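Signal recognition particle receptor subunit beta (PDB 2FH5) binds GTP as one of the two subunits of the SRP receptor, which helps target nascent secretory proteins to the endoplasmic reticulum membrane. Local coordinates at residues K173-F177 with S178-L182; F101-Q104 with V105-S109. All blocks are in the same frame, centred on the assembly; numbering follows the deposited sequence.

Contact 1 of 2, residues K173-F177 with S178-L182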
loop_
_atom_site.group_PDB
_atom_site.type_symbol
_atom_site.label_atom_id
_atom_site.label_comp_id
_atom_site.label_asym_id
_atom_site.label_seq_id
_atom_site.Cartn_x
_atom_site.Cartn_y
_atom_site.Cartn_z
ATOM N N LYS B 173 -17.125 32.923 -2.668
ATOM C CA LYS B 173 -16.269 32.811 -3.848
ATOM C C LYS B 173 -15.930 31.353 -4.189
ATOM O O LYS B 173 -15.670 30.543 -3.291
ATOM C CB LYS B 173 -14.974 33.604 -3.664
ATOM C CG LYS B 173 -14.247 33.786 -4.995
ATOM C CD LYS B 173 -12.798 34.240 -4.864
ATOM C CE LYS B 173 -12.122 34.103 -6.223
ATOM N NZ LYS B 173 -12.395 32.736 -6.815
ATOM N N GLU B 174 -15.935 31.031 -5.483
ATOM C CA GLU B 174 -15.623 29.685 -5.964
ATOM C C GLU B 174 -14.337 29.150 -5.320
ATOM O O GLU B 174 -13.285 29.785 -5.392
ATOM C CB GLU B 174 -15.482 29.696 -7.491
ATOM C CG GLU B 174 -16.713 30.249 -8.213
ATOM C CD GLU B 174 -17.829 29.221 -8.415
ATOM O OE1 GLU B 174 -17.700 28.387 -9.339
ATOM O OE2 GLU B 174 -18.830 29.243 -7.658
ATOM N N PHE B 175 -14.435 27.976 -4.698
ATOM C CA PHE B 175 -13.301 27.352 -4.015
ATOM C C PHE B 175 -12.021 27.203 -4.820
ATOM O O PHE B 175 -12.060 26.881 -6.002
ATOM C CB PHE B 175 -13.650 25.952 -3.502
ATOM C CG PHE B 175 -12.500 25.288 -2.799
ATOM C CD1 PHE B 175 -12.179 25.639 -1.496
ATOM C CD2 PHE B 175 -11.653 24.432 -3.478
ATOM C CE1 PHE B 175 -11.034 25.163 -0.890
ATOM C CE2 PHE B 175 -10.495 23.954 -2.869
ATOM C CZ PHE B 175 -10.192 24.325 -1.578
ATOM N N GLU B 176 -10.892 27.414 -4.148
ATOM C CA GLU B 176 -9.573 27.261 -4.753
ATOM C C GLU B 176 -8.650 26.926 -3.609
ATOM O O GLU B 176 -8.857 27.403 -2.504
ATOM C CB GLU B 176 -9.110 28.550 -5.443
ATOM C CG GLU B 176 -9.642 28.698 -6.857
ATOM C CD GLU B 176 -9.311 30.044 -7.482
ATOM O OE1 GLU B 176 -8.121 30.327 -7.744
ATOM O OE2 GLU B 176 -10.262 30.821 -7.711
ATOM N N PHE B 177 -7.645 26.097 -3.862
ATOM C CA PHE B 177 -6.704 25.713 -2.814
ATOM C C PHE B 177 -5.938 26.886 -2.208
ATOM O O PHE B 177 -5.625 26.863 -1.016
ATOM C CB PHE B 177 -5.734 24.664 -3.351
ATOM C CG PHE B 177 -6.359 23.304 -3.555
ATOM C CD1 PHE B 177 -6.641 22.481 -2.464
ATOM C CD2 PHE B 177 -6.673 22.848 -4.841
ATOM C CE1 PHE B 177 -7.234 21.209 -2.653
ATOM C CE2 PHE B 177 -7.260 21.586 -5.047
ATOM C CZ PHE B 177 -7.542 20.764 -3.954
ATOM N N SER B 178 -5.640 27.910 -3.007
ATOM C CA SER B 178 -4.918 29.095 -2.506
ATOM C C SER B 178 -5.661 29.844 -1.371
ATOM O O SER B 178 -5.035 30.507 -0.556
ATOM C CB SER B 178 -4.635 30.070 -3.647
ATOM O OG SER B 178 -5.847 30.606 -4.147
ATOM N N GLN B 179 -6.984 29.731 -1.315
ATOM C CA GLN B 179 -7.759 30.388 -0.265
ATOM C C GLN B 179 -7.585 29.680 1.083
ATOM O O GLN B 179 -8.114 30.111 2.109
ATOM C CB GLN B 179 -9.255 30.379 -0.614
ATOM C CG GLN B 179 -9.571 30.730 -2.046
ATOM C CD GLN B 179 -11.013 30.456 -2.383
ATOM O OE1 GLN B 179 -11.779 29.977 -1.532
ATOM N NE2 GLN B 179 -11.408 30.757 -3.628
ATOM N N LEU B 180 -6.842 28.589 1.092
ATOM C CA LEU B 180 -6.689 27.838 2.319
ATOM C C LEU B 180 -5.580 28.298 3.233
ATOM O O LEU B 180 -4.507 28.692 2.772
ATOM C CB LEU B 180 -6.445 26.356 1.995
ATOM C CG LEU B 180 -7.559 25.488 1.412
ATOM C CD1 LEU B 180 -7.087 24.049 1.353
ATOM C CD2 LEU B 180 -8.799 25.596 2.283
ATOM N N PRO B 181 -5.830 28.265 4.550
ATOM C CA PRO B 181 -4.803 28.665 5.517
ATOM C C PRO B 181 -3.854 27.464 5.690
ATOM O O PRO B 181 -3.639 27.007 6.817
ATOM C CB PRO B 181 -5.605 28.939 6.788
ATOM C CG PRO B 181 -6.751 27.951 6.684
ATOM C CD PRO B 181 -7.138 28.086 5.213
ATOM N N LEU B 182 -3.319 26.955 4.571
ATOM C CA LEU B 182 -2.405 25.803 4.546
ATOM C C LEU B 182 -1.478 25.852 3.344
ATOM O O LEU B 182 -1.868 26.317 2.276
ATOM C CB LEU B 182 -3.167 24.490 4.391
ATOM C CG LEU B 182 -4.175 23.877 5.352
ATOM C CD1 LEU B 182 -5.094 22.963 4.561
ATOM C CD2 LEU B 182 -3.454 23.110 6.433
#
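Gln179 has CG anti to its carbonyl carbon (chi1 -44°) and runs extended from there, which carries its amide back along the chain to Glu174. Phe175 has CG anti to the backbone N (chi1 180°), and this turns its ring to the side where Leu180 lies. The Gln179 amide gives the polar half of the contact. Gln179 NE2 donates to Glu174 O at 2.8 Å. The bond is bent, 137° at the hydrogen, and the donor is tilted from the carbonyl plane. Lys173 lies beside the same amide and makes a salt bridge from NZ to Glu176 OE2 at 3.0 Å. Two backbone bonds close the short 3-10 turn. Gln179 N donates to Glu176 O, and Leu180 N donates to Phe177 O at 3.0 Å. The apolar half centres on Leu180. Leu180 CD2 meets the edge of the Phe175 ring, 3.9 Å from Phe175 CE1. Leu180 CD1 lies 4.2 Å from Phe177 CD1, also at a ring edge. Phe175 CE2 in turn sits over the centre of one face of the Phe177 ring. The whole turn belongs to the loop between helix 133-150 and strand 184-188. Phe175 and Phe177 pack on Leu144 of helix 133-150, and Phe177 meets Phe186 of the strand edge-to-face. Leu180 rests on Leu106 of helix 91-110.

Contact 2 of 2, residues F101-Q104 with V105-S109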
loop_
_atom_site.group_PDB
_atom_site.type_symbol
_atom_site.label_atom_id
_atom_site.label_comp_id
_atom_site.label_asym_id
_atom_site.label_seq_id
_atom_site.Cartn_x
_atom_site.Cartn_y
_atom_site.Cartn_z
ATOM N N PHE B 101 -12.519 12.344 0.054
ATOM C CA PHE B 101 -11.540 11.966 1.058
ATOM C C PHE B 101 -10.633 13.167 1.311
ATOM O O PHE B 101 -10.326 13.477 2.452
ATOM C CB PHE B 101 -10.744 10.741 0.579
ATOM C CG PHE B 101 -9.676 10.262 1.548
ATOM C CD1 PHE B 101 -9.744 10.555 2.912
ATOM C CD2 PHE B 101 -8.587 9.529 1.082
ATOM C CE1 PHE B 101 -8.732 10.138 3.799
ATOM C CE2 PHE B 101 -7.574 9.105 1.955
ATOM C CZ PHE B 101 -7.647 9.417 3.322
ATOM N N LEU B 102 -10.217 13.847 0.250
ATOM C CA LEU B 102 -9.362 15.021 0.398
ATOM C C LEU B 102 -10.051 16.079 1.278
ATOM O O LEU B 102 -9.416 16.698 2.139
ATOM C CB LEU B 102 -9.012 15.585 -0.981
ATOM C CG LEU B 102 -8.147 16.838 -0.998
ATOM C CD1 LEU B 102 -6.828 16.599 -0.264
ATOM C CD2 LEU B 102 -7.935 17.257 -2.455
ATOM N N TYR B 103 -11.356 16.254 1.082
ATOM C CA TYR B 103 -12.166 17.187 1.881
ATOM C C TYR B 103 -11.929 16.958 3.372
ATOM O O TYR B 103 -11.609 17.885 4.113
ATOM C CB TYR B 103 -13.652 16.970 1.570
ATOM C CG TYR B 103 -14.574 17.966 2.237
ATOM C CD1 TYR B 103 -14.789 19.228 1.685
ATOM C CD2 TYR B 103 -15.232 17.650 3.419
ATOM C CE1 TYR B 103 -15.640 20.144 2.293
ATOM C CE2 TYR B 103 -16.080 18.563 4.033
ATOM C CZ TYR B 103 -16.281 19.804 3.464
ATOM O OH TYR B 103 -17.150 20.694 4.057
ATOM N N GLN B 104 -12.113 15.718 3.820
ATOM C CA GLN B 104 -11.871 15.380 5.220
ATOM C C GLN B 104 -10.410 15.608 5.603
ATOM O O GLN B 104 -10.116 15.957 6.746
ATOM C CB GLN B 104 -12.235 13.925 5.505
ATOM C CG GLN B 104 -13.539 13.753 6.268
ATOM C CD GLN B 104 -14.523 12.829 5.539
ATOM O OE1 GLN B 104 -15.505 12.348 6.125
ATOM N NE2 GLN B 104 -14.264 12.584 4.249
ATOM N N VAL B 105 -9.488 15.406 4.660
ATOM C CA VAL B 105 -8.077 15.605 4.972
ATOM C C VAL B 105 -7.781 17.101 5.151
ATOM O O VAL B 105 -6.980 17.484 6.009
ATOM C CB VAL B 105 -7.159 14.996 3.877
ATOM C CG1 VAL B 105 -5.717 15.461 4.073
ATOM C CG2 VAL B 105 -7.210 13.460 3.951
ATOM N N LEU B 106 -8.435 17.937 4.345
ATOM C CA LEU B 106 -8.251 19.384 4.420
ATOM C C LEU B 106 -8.812 19.889 5.736
ATOM O O LEU B 106 -8.177 20.664 6.452
ATOM C CB LEU B 106 -8.973 20.067 3.271
ATOM C CG LEU B 106 -8.261 19.853 1.955
ATOM C CD1 LEU B 106 -9.115 20.396 0.836
ATOM C CD2 LEU B 106 -6.913 20.532 1.996
ATOM N N ILE B 107 -10.013 19.440 6.059
ATOM C CA ILE B 107 -10.611 19.843 7.307
ATOM C C ILE B 107 -9.738 19.414 8.482
ATOM O O ILE B 107 -9.330 20.257 9.280
ATOM C CB ILE B 107 -12.028 19.282 7.421
ATOM C CG1 ILE B 107 -12.974 20.194 6.633
ATOM C CG2 ILE B 107 -12.435 19.154 8.863
ATOM C CD1 ILE B 107 -14.405 19.726 6.643
ATOM N N ASP B 108 -9.428 18.122 8.581
ATOM C CA ASP B 108 -8.586 17.621 9.669
ATOM C C ASP B 108 -7.307 18.418 9.827
ATOM O O ASP B 108 -6.907 18.747 10.941
ATOM C CB ASP B 108 -8.197 16.170 9.434
ATOM C CG ASP B 108 -9.339 15.219 9.658
ATOM O OD1 ASP B 108 -10.485 15.682 9.817
ATOM O OD2 ASP B 108 -9.092 14.001 9.664
ATOM N N SER B 109 -6.665 18.724 8.704
ATOM C CA SER B 109 -5.408 19.457 8.717
ATOM C C SER B 109 -5.508 20.874 9.273
ATOM O O SER B 109 -4.626 21.321 10.024
ATOM C CB SER B 109 -4.817 19.500 7.310
ATOM O OG SER B 109 -4.575 18.191 6.828
#
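Tyr103 and Ile107 meet one turn apart on helix 91-110, the crossover helix of a beta-alpha-beta unit in this P-loop GTPase fold. The unit runs from strand 79-87 through the helix to strand 117-123. Ile107 can be followed outward. Ile107 CB lies 3.6 Å from Tyr103 O, and CG1 stays close to that same carbonyl oxygen. CG1 is anti to the carbonyl carbon (chi1 -81°) and the chain then runs straight on (chi2 179°), an extended course that brings CD1 to the tyrosine ring. There Ile107 CD1 comes 3.3 Å from Tyr103 CE2, a close approach, with CZ and OH a little farther off. The methyl arrives obliquely. An alanine in place of Tyr103 would probably leave Ile107 CD1 without its ring partner and open a gap beside Leu144 and Leu168. Two similar i to i+4 pairs share this stretch. Val105 CG2 touches Phe101 CE1 at 3.7 Å, and Leu106 CD1 lies 4.1 Å from Leu102 CG. Regular backbone bonds run beneath them, such as Ile107 N to Tyr103 O at 3.0 Å. Leu102 and Leu106 reach Ile120 and Leu118 of strand 117-123, while Val105 packs on Leu72 of helix 65-75. Phe101 lies close to Gly14 of the GTP-binding loop. The Ser109 hydroxyl folds back on the helix. Ser109 OG donates to Val105 O at 2.6 Å, while Ser109 N donates to that oxygen from the opposite face of the carbonyl plane.

Overall arrangement
Contact 2 is buried within one helix of the nucleotide-binding fold. Contact 1 is a loop turn, partly buried, farther from the chain centre and away from the annotated sites. Their centres are about 13 Å apart, yet they touch. Phe177 CZ lies 3.8 Å from Leu102 CD2, and Leu182 CD2 lies 4.0 Å from Ser109 CB. The loop thus covers part of helix 91-110, and both contacts also pack on helix 133-150. Their chemistry follows their place. Residues 101-109 combine regular helical bonds with mainly apolar side-chain pairs. Residues 173-182 divide into an apolar inner side and a polar outer side that includes a salt bridge.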